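Local coordinates for alpha-fucosidase GH29 (PDB 4PSR), which hydrolyses alpha-L-fucosidic bonds to release L-fucose, and probably acts on the alpha-1,6-linked fucose at the reducing-end N-acetylglucosamine of glycoprotein glycans, at residues A41-S45 against E46-R50; W311-T314 against V315-Y319; F528-A532 against G533-E537; K563-A567 against G568-V572. All coordinates share one frame; numbering follows the deposited sequence.

Contact 1. Residues A41-S45 against E46-R50; sequences AQYAS and EWYPR. With FUL (beta-L-fucopyranose), chain M.
Ser45 and Trp47 open this helix start: Ser45 OG, set between its backbone N and carbonyl carbon (chi1 70°), accepts from Trp47 N at 3.0 Å, a capping bond that closes an ST turn. The same serine begins a type I beta turn, its O taking the N-H of Tyr48, also at 3.0 Å, with an N-H...O angle of 155°. Ser45 thus accepts from two amides where helix 48-51 starts, in the loop after strand 29-33, the first of the TIM barrel. Glu46 N, by contrast, is buried with no partner in the model.

The turn delivers two side chains to the bound fucose. Glu46 bends at chi2 and receives the sugar hydroxyl O3 on OE2 at 2.7 Å, an oxygen that also binds a glycerol; its other oxygen, OE1, takes the backbone N-H of Trp311, so both ends of the carboxylate are held. Trp47 turns the NE1 edge of its indole to the sugar, NE1 donating to O2 of the fucose at 2.9 Å, near the indole plane, and weakly to O3.

Away from the sugar, Tyr43 and Tyr48 pack without polar contact between their rings. Tyr43 CD2 comes 3.9 Å from Tyr48 CE1, while the two hydroxyls bond to residues of the following helix, Tyr43 OH to Asp58 and Tyr48 OH to His63. Over one face of the Tyr48 ring sits Ala41 CB, a CH-pi contact 3.6 Å above the plane and over its centre.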
# COMPACT_ATOMS: atom_id res chain seq x y z
N ALA A 41 -10.46 17.32 17.54
CA ALA A 41 -11.91 17.58 17.45
C ALA A 41 -12.75 16.30 17.39
O ALA A 41 -13.94 16.29 17.71
CB ALA A 41 -12.19 18.43 16.26
N GLN A 42 -12.13 15.19 16.99
CA GLN A 42 -12.82 13.91 16.83
C GLN A 42 -14.12 14.09 16.05
O GLN A 42 -15.15 13.51 16.38
CB GLN A 42 -13.08 13.22 18.19
CG GLN A 42 -11.74 12.94 18.95
CD GLN A 42 -11.87 12.15 20.23
OE1 GLN A 42 -10.98 11.37 20.55
NE2 GLN A 42 -12.96 12.32 20.94
N TYR A 43 -14.02 14.84 14.96
CA TYR A 43 -15.19 15.18 14.14
C TYR A 43 -14.87 15.19 12.66
O TYR A 43 -13.84 15.72 12.27
CB TYR A 43 -15.75 16.56 14.54
CG TYR A 43 -17.12 16.84 13.93
CD1 TYR A 43 -18.26 16.31 14.52
CD2 TYR A 43 -17.24 17.57 12.76
CE1 TYR A 43 -19.51 16.53 13.98
CE2 TYR A 43 -18.49 17.80 12.21
CZ TYR A 43 -19.60 17.26 12.82
OH TYR A 43 -20.86 17.50 12.27
N ALA A 44 -15.75 14.55 11.88
CA ALA A 44 -15.73 14.50 10.41
C ALA A 44 -14.58 13.62 9.86
O ALA A 44 -14.82 12.51 9.40
CB ALA A 44 -15.70 15.90 9.82
N SER A 45 -13.36 14.13 9.88
CA SER A 45 -12.19 13.42 9.40
C SER A 45 -10.93 14.16 9.80
O SER A 45 -10.97 15.21 10.44
CB SER A 45 -12.20 13.27 7.88
OG SER A 45 -11.99 14.53 7.28
N GLU A 46 -9.80 13.57 9.42
CA GLU A 46 -8.51 14.22 9.57
C GLU A 46 -8.37 15.50 8.75
O GLU A 46 -7.40 16.22 8.94
CB GLU A 46 -7.38 13.23 9.23
CG GLU A 46 -7.21 12.89 7.74
CD GLU A 46 -8.31 12.06 7.10
OE1 GLU A 46 -9.10 11.39 7.80
OE2 GLU A 46 -8.37 12.09 5.84
N TRP A 47 -9.31 15.77 7.82
CA TRP A 47 -9.34 17.07 7.12
C TRP A 47 -10.04 18.16 7.93
O TRP A 47 -10.16 19.28 7.44
CB TRP A 47 -9.94 16.95 5.71
CG TRP A 47 -8.98 16.40 4.68
CD1 TRP A 47 -7.96 15.49 4.88
CD2 TRP A 47 -8.93 16.76 3.29
NE1 TRP A 47 -7.29 15.28 3.69
CE2 TRP A 47 -7.86 16.04 2.70
CE3 TRP A 47 -9.70 17.60 2.48
CZ2 TRP A 47 -7.53 16.17 1.34
CZ3 TRP A 47 -9.37 17.73 1.13
CH2 TRP A 47 -8.29 17.03 0.58
N TYR A 48 -10.46 17.88 9.15
CA TYR A 48 -11.10 18.91 10.00
C TYR A 48 -10.33 20.23 10.04
O TYR A 48 -10.95 21.28 9.96
CB TYR A 48 -11.33 18.40 11.41
CG TYR A 48 -12.15 19.34 12.27
CD1 TYR A 48 -13.53 19.20 12.34
CD2 TYR A 48 -11.55 20.32 13.04
CE1 TYR A 48 -14.30 20.05 13.13
CE2 TYR A 48 -12.31 21.17 13.81
CZ TYR A 48 -13.68 21.01 13.88
OH TYR A 48 -14.44 21.83 14.68
N PRO A 49 -8.99 20.21 10.15
CA PRO A 49 -8.28 21.50 10.20
C PRO A 49 -8.53 22.38 8.98
O PRO A 49 -8.47 23.62 9.11
CB PRO A 49 -6.80 21.09 10.29
CG PRO A 49 -6.81 19.67 10.81
CD PRO A 49 -8.07 19.05 10.30
N ARG A 50 -8.70 21.76 7.81
CA ARG A 50 -9.03 22.50 6.58
C ARG A 50 -10.51 22.90 6.57
O ARG A 50 -10.85 24.07 6.31
CB ARG A 50 -8.74 21.60 5.39
CG ARG A 50 -9.56 21.89 4.10
CD ARG A 50 -9.06 20.99 2.98
NE ARG A 50 -9.80 21.14 1.71
CZ ARG A 50 -9.54 22.10 0.84
NH1 ARG A 50 -8.65 23.03 1.11
NH2 ARG A 50 -10.21 22.14 -0.30
C1 FUL M . -4.94 11.32 1.32
C2 FUL M . -5.01 12.35 2.44
O2 FUL M . -5.57 13.60 1.99
C3 FUL M . -5.87 11.73 3.51
O3 FUL M . -6.04 12.67 4.55
C4 FUL M . -5.17 10.49 3.99
O4 FUL M . -3.93 10.85 4.60
C5 FUL M . -4.94 9.55 2.81
C6 FUL M . -4.17 8.30 3.19
O5 FUL M . -4.23 10.18 1.74
O1 FUL M . -4.22 11.88 0.25

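Contact 2. Residues W311-T314 against V315-Y319; sequences WSYT and VGIKY. With FUL (beta-L-fucopyranose), chain M.
Tyr313 and Ile317 make the apolar part of this turn: Ile317 CG2 comes to 3.5 Å from Tyr313 CE1, meeting the ring obliquely. The phenol reaches over because its CG is anti to the backbone N (chi1 -179°), which swings the ring along the turn. At the ring's edge, near its plane, lies Tyr319 OH, whose polar partner is Gln355.

Among backbone bonds, one closes the type II beta turn from Thr314 to Ile317: Ile317 N gives its hydrogen to Thr314 O at 3.0 Å. Gly316, with its positive phi of 90°, occupies the third position.

Two waters link side-chain hydroxyls to the backbone of the turn. One bonds Tyr313 OH at 2.7 Å and accepts from Gly316 N; the other bonds Thr314 OG1 and donates to Val315 O at 2.7 Å. The tyrosine and threonine hydroxyls are thus linked through solvent to the exposed corner at Val315 and Gly316.

Sugar contact belongs to Trp311 alone here, one face of its indole carrying the methyl C6 of the fucose, 3.5 Å above the plane and offset toward the rim. The indole backs onto Asp303 and Ala305 of strand 300-305, the seventh of the barrel; from there the turn projects as part of the loop that runs on to helix 322-334.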
# COMPACT_ATOMS: atom_id res chain seq x y z
N TRP A 311 -9.80 8.51 8.19
CA TRP A 311 -8.50 7.92 8.58
C TRP A 311 -8.19 8.17 10.07
O TRP A 311 -7.40 7.45 10.68
CB TRP A 311 -7.33 8.43 7.69
CG TRP A 311 -7.53 8.12 6.25
CD1 TRP A 311 -8.28 8.84 5.37
CD2 TRP A 311 -6.97 7.02 5.50
NE1 TRP A 311 -8.24 8.26 4.14
CE2 TRP A 311 -7.44 7.14 4.19
CE3 TRP A 311 -6.12 5.96 5.82
CZ2 TRP A 311 -7.11 6.23 3.19
CZ3 TRP A 311 -5.76 5.06 4.82
CH2 TRP A 311 -6.27 5.20 3.52
N SER A 312 -8.81 9.19 10.65
CA SER A 312 -8.56 9.58 12.04
C SER A 312 -9.84 9.37 12.87
O SER A 312 -10.94 9.42 12.36
CB SER A 312 -8.10 11.03 12.04
OG SER A 312 -7.93 11.55 13.34
N TYR A 313 -9.68 9.07 14.16
CA TYR A 313 -10.81 8.77 15.02
C TYR A 313 -11.80 9.90 15.07
O TYR A 313 -11.44 11.04 15.28
CB TYR A 313 -10.32 8.45 16.45
CG TYR A 313 -11.47 8.12 17.36
CD1 TYR A 313 -11.96 6.82 17.41
CD2 TYR A 313 -12.08 9.08 18.15
CE1 TYR A 313 -13.06 6.50 18.19
CE2 TYR A 313 -13.18 8.75 18.93
CZ TYR A 313 -13.64 7.44 18.93
OH TYR A 313 -14.72 7.08 19.70
N THR A 314 -13.08 9.55 14.94
CA THR A 314 -14.16 10.51 15.15
C THR A 314 -15.23 9.86 16.03
O THR A 314 -15.42 8.63 16.01
CB THR A 314 -14.78 10.94 13.79
OG1 THR A 314 -15.32 9.80 13.10
CG2 THR A 314 -13.75 11.62 12.90
N VAL A 315 -15.95 10.67 16.79
CA VAL A 315 -17.04 10.12 17.59
C VAL A 315 -18.10 9.53 16.67
O VAL A 315 -18.52 10.19 15.72
CB VAL A 315 -17.65 11.20 18.48
CG1 VAL A 315 -18.87 10.65 19.21
CG2 VAL A 315 -16.62 11.68 19.48
N GLY A 316 -18.47 8.28 16.92
CA GLY A 316 -19.43 7.58 16.08
C GLY A 316 -18.83 6.80 14.92
O GLY A 316 -19.55 6.23 14.11
N ILE A 317 -17.50 6.76 14.84
CA ILE A 317 -16.79 6.04 13.78
C ILE A 317 -17.27 4.59 13.64
O ILE A 317 -17.52 3.90 14.65
CB ILE A 317 -15.27 6.12 14.07
CG1 ILE A 317 -14.45 5.48 12.95
CG2 ILE A 317 -14.94 5.46 15.38
CD1 ILE A 317 -12.93 5.64 13.20
N LYS A 318 -17.39 4.13 12.40
CA LYS A 318 -17.74 2.75 12.11
C LYS A 318 -16.54 2.05 11.51
O LYS A 318 -15.66 2.69 10.93
CB LYS A 318 -18.93 2.65 11.16
CG LYS A 318 -20.24 3.18 11.75
CD LYS A 318 -21.46 2.70 10.97
CE LYS A 318 -21.96 3.75 9.99
NZ LYS A 318 -22.57 4.92 10.69
N TYR A 319 -16.51 0.73 11.62
CA TYR A 319 -15.35 -0.05 11.18
C TYR A 319 -15.74 -1.16 10.22
O TYR A 319 -16.87 -1.68 10.25
CB TYR A 319 -14.70 -0.70 12.40
CG TYR A 319 -14.26 0.29 13.46
CD1 TYR A 319 -13.20 1.13 13.23
CD2 TYR A 319 -14.86 0.34 14.69
CE1 TYR A 319 -12.77 2.03 14.17
CE2 TYR A 319 -14.43 1.24 15.65
CZ TYR A 319 -13.37 2.07 15.38
OH TYR A 319 -12.88 2.97 16.30
C1 FUL M . -4.94 11.32 1.32
C2 FUL M . -5.01 12.35 2.44
O2 FUL M . -5.57 13.60 1.99
C3 FUL M . -5.87 11.73 3.51
O3 FUL M . -6.04 12.67 4.55
C4 FUL M . -5.17 10.49 3.99
O4 FUL M . -3.93 10.85 4.60
C5 FUL M . -4.94 9.55 2.81
C6 FUL M . -4.17 8.30 3.19
O5 FUL M . -4.23 10.18 1.74
O1 FUL M . -4.22 11.88 0.25
O HOH W 1 -17.23 6.52 18.79
O HOH W 2 -18.07 9.88 13.04

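Contact 3. Residues F528-A532 against G533-E537; sequences FLTEA and GLKPE
Leu529 and Thr530 offer their carbonyls to the residues that end the helix, closing a Schellman motif at the C-terminus of helix 526-532. Leu534 N donates to Leu529 O at 3.0 Å and nearly straight, 163° at the hydrogen. Inside that loop Gly533 N reaches Thr530 O, also at 3.0 Å, and has a second, weak bond to Leu529 O. Gly533 carries the positive phi, 113°, that turns the chain out of the helix; its N-H and that of Leu534 are used up by carbonyls of the last turn.

Leu529 shows how the reversed chain then packs back. Its CB lies 3.5 Å from the carbonyl O of Leu534, brought over the helix side by the turn. CG stands anti to the carbonyl carbon (chi1 -67°), which lets one branch, CD1, reach the returning chain. There, at the tip, CD1 meets Pro536 CB at 4.0 Å, the two side chains crossing at a slant, while Leu519 of strand 516-519 also packs on this leucine.

One residue on, Thr530 flanks the same returning chain at a more exposed spot. Its methyl CG2 approaches the aliphatic Lys535 CG, and its hydroxyl is already taken by Thr526 O, one turn back. That same OG1 rests 3.7 Å from Pro536 CD.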
# COMPACT_ATOMS: atom_id res chain seq x y z
N PHE A 528 7.50 -4.65 -17.14
CA PHE A 528 6.54 -5.67 -16.73
C PHE A 528 7.09 -7.05 -17.04
O PHE A 528 7.12 -7.92 -16.18
CB PHE A 528 5.18 -5.47 -17.42
CG PHE A 528 4.12 -6.43 -16.95
CD1 PHE A 528 4.16 -7.77 -17.33
CD2 PHE A 528 3.05 -6.00 -16.16
CE1 PHE A 528 3.20 -8.65 -16.88
CE2 PHE A 528 2.11 -6.88 -15.71
CZ PHE A 528 2.16 -8.20 -16.08
N LEU A 529 7.51 -7.27 -18.27
CA LEU A 529 7.87 -8.61 -18.71
C LEU A 529 9.12 -9.08 -17.97
O LEU A 529 9.20 -10.24 -17.52
CB LEU A 529 8.03 -8.63 -20.24
CG LEU A 529 6.73 -8.40 -21.03
CD1 LEU A 529 7.04 -7.91 -22.47
CD2 LEU A 529 5.84 -9.64 -21.00
N THR A 530 10.07 -8.18 -17.79
CA THR A 530 11.29 -8.48 -17.07
C THR A 530 10.95 -8.88 -15.64
O THR A 530 11.42 -9.91 -15.14
CB THR A 530 12.25 -7.28 -17.07
OG1 THR A 530 12.62 -6.99 -18.42
CG2 THR A 530 13.50 -7.56 -16.25
N GLU A 531 10.13 -8.09 -14.95
CA GLU A 531 9.81 -8.42 -13.55
C GLU A 531 9.03 -9.73 -13.44
O GLU A 531 9.17 -10.46 -12.45
CB GLU A 531 9.04 -7.28 -12.87
CG GLU A 531 9.04 -7.41 -11.33
CD GLU A 531 8.06 -6.47 -10.67
OE1 GLU A 531 6.85 -6.66 -10.89
OE2 GLU A 531 8.49 -5.55 -9.95
N ALA A 532 8.22 -10.04 -14.44
CA ALA A 532 7.41 -11.27 -14.47
C ALA A 532 8.27 -12.49 -14.73
O ALA A 532 7.78 -13.61 -14.61
CB ALA A 532 6.34 -11.16 -15.53
N GLY A 533 9.52 -12.27 -15.13
CA GLY A 533 10.51 -13.35 -15.22
C GLY A 533 10.98 -13.68 -16.63
O GLY A 533 11.64 -14.70 -16.80
N LEU A 534 10.65 -12.85 -17.62
CA LEU A 534 11.14 -13.08 -18.98
C LEU A 534 11.40 -11.76 -19.68
O LEU A 534 10.50 -11.08 -20.16
CB LEU A 534 10.14 -13.91 -19.78
CG LEU A 534 10.53 -14.38 -21.19
CD1 LEU A 534 11.84 -15.17 -21.16
CD2 LEU A 534 9.40 -15.23 -21.78
N LYS A 535 12.67 -11.39 -19.71
CA LYS A 535 13.12 -10.24 -20.45
C LYS A 535 12.62 -10.38 -21.88
O LYS A 535 12.70 -11.46 -22.48
CB LYS A 535 14.65 -10.13 -20.45
CG LYS A 535 15.25 -9.95 -19.07
CD LYS A 535 16.78 -9.92 -19.14
CE LYS A 535 17.41 -9.74 -17.77
NZ LYS A 535 18.90 -9.69 -17.84
N PRO A 536 12.08 -9.30 -22.44
CA PRO A 536 11.39 -9.47 -23.72
C PRO A 536 12.35 -9.87 -24.86
O PRO A 536 11.93 -10.56 -25.79
CB PRO A 536 10.73 -8.11 -23.95
CG PRO A 536 11.41 -7.15 -23.04
CD PRO A 536 11.89 -7.96 -21.87
N GLU A 537 13.61 -9.46 -24.76
CA GLU A 537 14.63 -9.89 -25.72
C GLU A 537 14.78 -11.42 -25.77
O GLU A 537 15.31 -11.94 -26.76
CB GLU A 537 15.98 -9.25 -25.38
CG GLU A 537 16.76 -9.96 -24.29
CD GLU A 537 17.58 -9.03 -23.41
OE1 GLU A 537 18.74 -9.38 -23.09
OE2 GLU A 537 17.07 -7.96 -23.01

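Contact 4. Residues K563-A567 against G568-V572; sequences KELSA and GEHEV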
# COMPACT_ATOMS: atom_id res chain seq x y z
N LYS A 563 3.96 -5.76 -34.93
CA LYS A 563 3.49 -6.93 -35.65
C LYS A 563 2.28 -7.50 -34.93
O LYS A 563 2.35 -7.70 -33.73
CB LYS A 563 4.59 -8.00 -35.69
CG LYS A 563 4.23 -9.24 -36.48
CD LYS A 563 5.37 -10.25 -36.49
CE LYS A 563 5.09 -11.37 -37.49
NZ LYS A 563 6.13 -12.44 -37.46
N GLU A 564 1.20 -7.76 -35.67
CA GLU A 564 -0.02 -8.28 -35.08
C GLU A 564 -0.10 -9.78 -35.29
O GLU A 564 0.15 -10.27 -36.40
CB GLU A 564 -1.24 -7.60 -35.69
CG GLU A 564 -2.44 -7.52 -34.76
CD GLU A 564 -3.61 -6.80 -35.39
OE1 GLU A 564 -3.65 -5.55 -35.34
OE2 GLU A 564 -4.50 -7.49 -35.93
N LEU A 565 -0.43 -10.52 -34.24
CA LEU A 565 -0.54 -11.98 -34.31
C LEU A 565 -1.91 -12.43 -33.83
O LEU A 565 -2.38 -12.01 -32.76
CB LEU A 565 0.54 -12.64 -33.44
CG LEU A 565 1.99 -12.32 -33.82
CD1 LEU A 565 2.94 -12.80 -32.72
CD2 LEU A 565 2.32 -12.96 -35.16
N SER A 566 -2.56 -13.29 -34.60
CA SER A 566 -3.85 -13.82 -34.25
C SER A 566 -3.71 -15.12 -33.44
O SER A 566 -2.60 -15.55 -33.09
CB SER A 566 -4.69 -14.07 -35.51
OG SER A 566 -4.02 -14.94 -36.40
N ALA A 567 -4.84 -15.73 -33.14
CA ALA A 567 -4.88 -16.92 -32.29
C ALA A 567 -4.00 -18.05 -32.84
O ALA A 567 -4.02 -18.34 -34.04
CB ALA A 567 -6.30 -17.41 -32.14
N GLY A 568 -3.24 -18.68 -31.94
CA GLY A 568 -2.38 -19.79 -32.28
C GLY A 568 -1.00 -19.63 -31.69
O GLY A 568 -0.73 -18.68 -30.95
N GLU A 569 -0.11 -20.55 -32.04
CA GLU A 569 1.29 -20.48 -31.65
C GLU A 569 2.14 -19.86 -32.75
O GLU A 569 1.96 -20.16 -33.94
CB GLU A 569 1.79 -21.89 -31.33
CG GLU A 569 1.00 -22.55 -30.23
CD GLU A 569 1.48 -23.95 -29.90
OE1 GLU A 569 2.47 -24.41 -30.52
OE2 GLU A 569 0.87 -24.59 -29.02
N HIS A 570 3.09 -19.02 -32.35
CA HIS A 570 3.95 -18.28 -33.28
C HIS A 570 5.39 -18.21 -32.79
O HIS A 570 5.63 -17.91 -31.62
CB HIS A 570 3.49 -16.83 -33.40
CG HIS A 570 2.07 -16.68 -33.82
ND1 HIS A 570 1.68 -16.65 -35.14
CD2 HIS A 570 0.93 -16.55 -33.09
CE1 HIS A 570 0.36 -16.51 -35.21
NE2 HIS A 570 -0.11 -16.45 -33.98
N GLU A 571 6.35 -18.41 -33.68
CA GLU A 571 7.74 -18.16 -33.32
C GLU A 571 8.04 -16.67 -33.35
O GLU A 571 7.44 -15.94 -34.14
CB GLU A 571 8.68 -18.87 -34.29
CG GLU A 571 8.74 -20.35 -34.05
CD GLU A 571 9.87 -21.01 -34.83
OE1 GLU A 571 9.64 -22.10 -35.40
OE2 GLU A 571 10.99 -20.44 -34.86
N VAL A 572 8.99 -16.25 -32.52
CA VAL A 572 9.39 -14.86 -32.37
C VAL A 572 10.90 -14.80 -32.46
O VAL A 572 11.59 -15.58 -31.81
CB VAL A 572 8.92 -14.31 -30.97
CG1 VAL A 572 9.39 -12.89 -30.77
CG2 VAL A 572 7.42 -14.40 -30.83
O HOH W 3 5.87 -13.72 -34.73
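His570 and Leu565 fill the tight side of this bend, where the chain passes from strand 562-565 into strand 568-571. The imidazole is held both at its edge and over a face. At the edge, NE2 donates to Ser566 O at 2.8 Å, with 159° at the hydrogen and the oxygen close to the ring plane, so the bond fixes the ring's rotation as well as its position. Over the face, Leu565 CD2 rides 3.7 Å above the ring plane, displaced toward the rim on the ND1 side, in a CH-pi contact. The other methyl, CD1, touches CB and CG of the histidine, while Leu565 CB lies 3.9 Å from NE2. The two side chains slide past one another in opposite directions. Ile542 of strand 541-544 backs up both.

Beyond that pair the contact opens to solvent. Lys563 runs fully extended along the surface, and its NZ meets the other strand through a water: it donates to the water at 3.0 Å, and the water donates in turn to Glu571 O at 2.8 Å. At the bend itself, Ser566 turns its side chain away, and Gly568 has a positive phi, 133°, at which a side chain would press on the carbonyl O of Ala567.

The two strands do not pair with each other. Strand 562-565 bonds to strand 548-553, whereas strand 568-571 bonds to strand 541-544. No backbone-to-backbone hydrogen bond joins them; side-chain packing, one side-chain-to-backbone bond and a water bridge the gap: the arrangement of a beta-arch joining two antiparallel sheets.

Overall arrangement
The four contacts form two separate pairs. Contacts 1 and 2, centres 11 Å apart, belong to loops that follow the first and seventh barrel strands and meet at the fucose site; Gln42 O probably accepts from Val315 N at 3.0 Å, tying the two loops together. Contact 1 supplies polar groups to the sugar, and contact 2 an apolar indole face. Contacts 3 and 4 lie on the opposite side of the chain's centre, in the C-terminal beta region; their centres are 18 Å apart and their nearest atoms about 6 Å, without touching. Contact 3 stays about 23 Å from contact 2 at the nearest atoms, and contact 4 about 43 Å from contact 1.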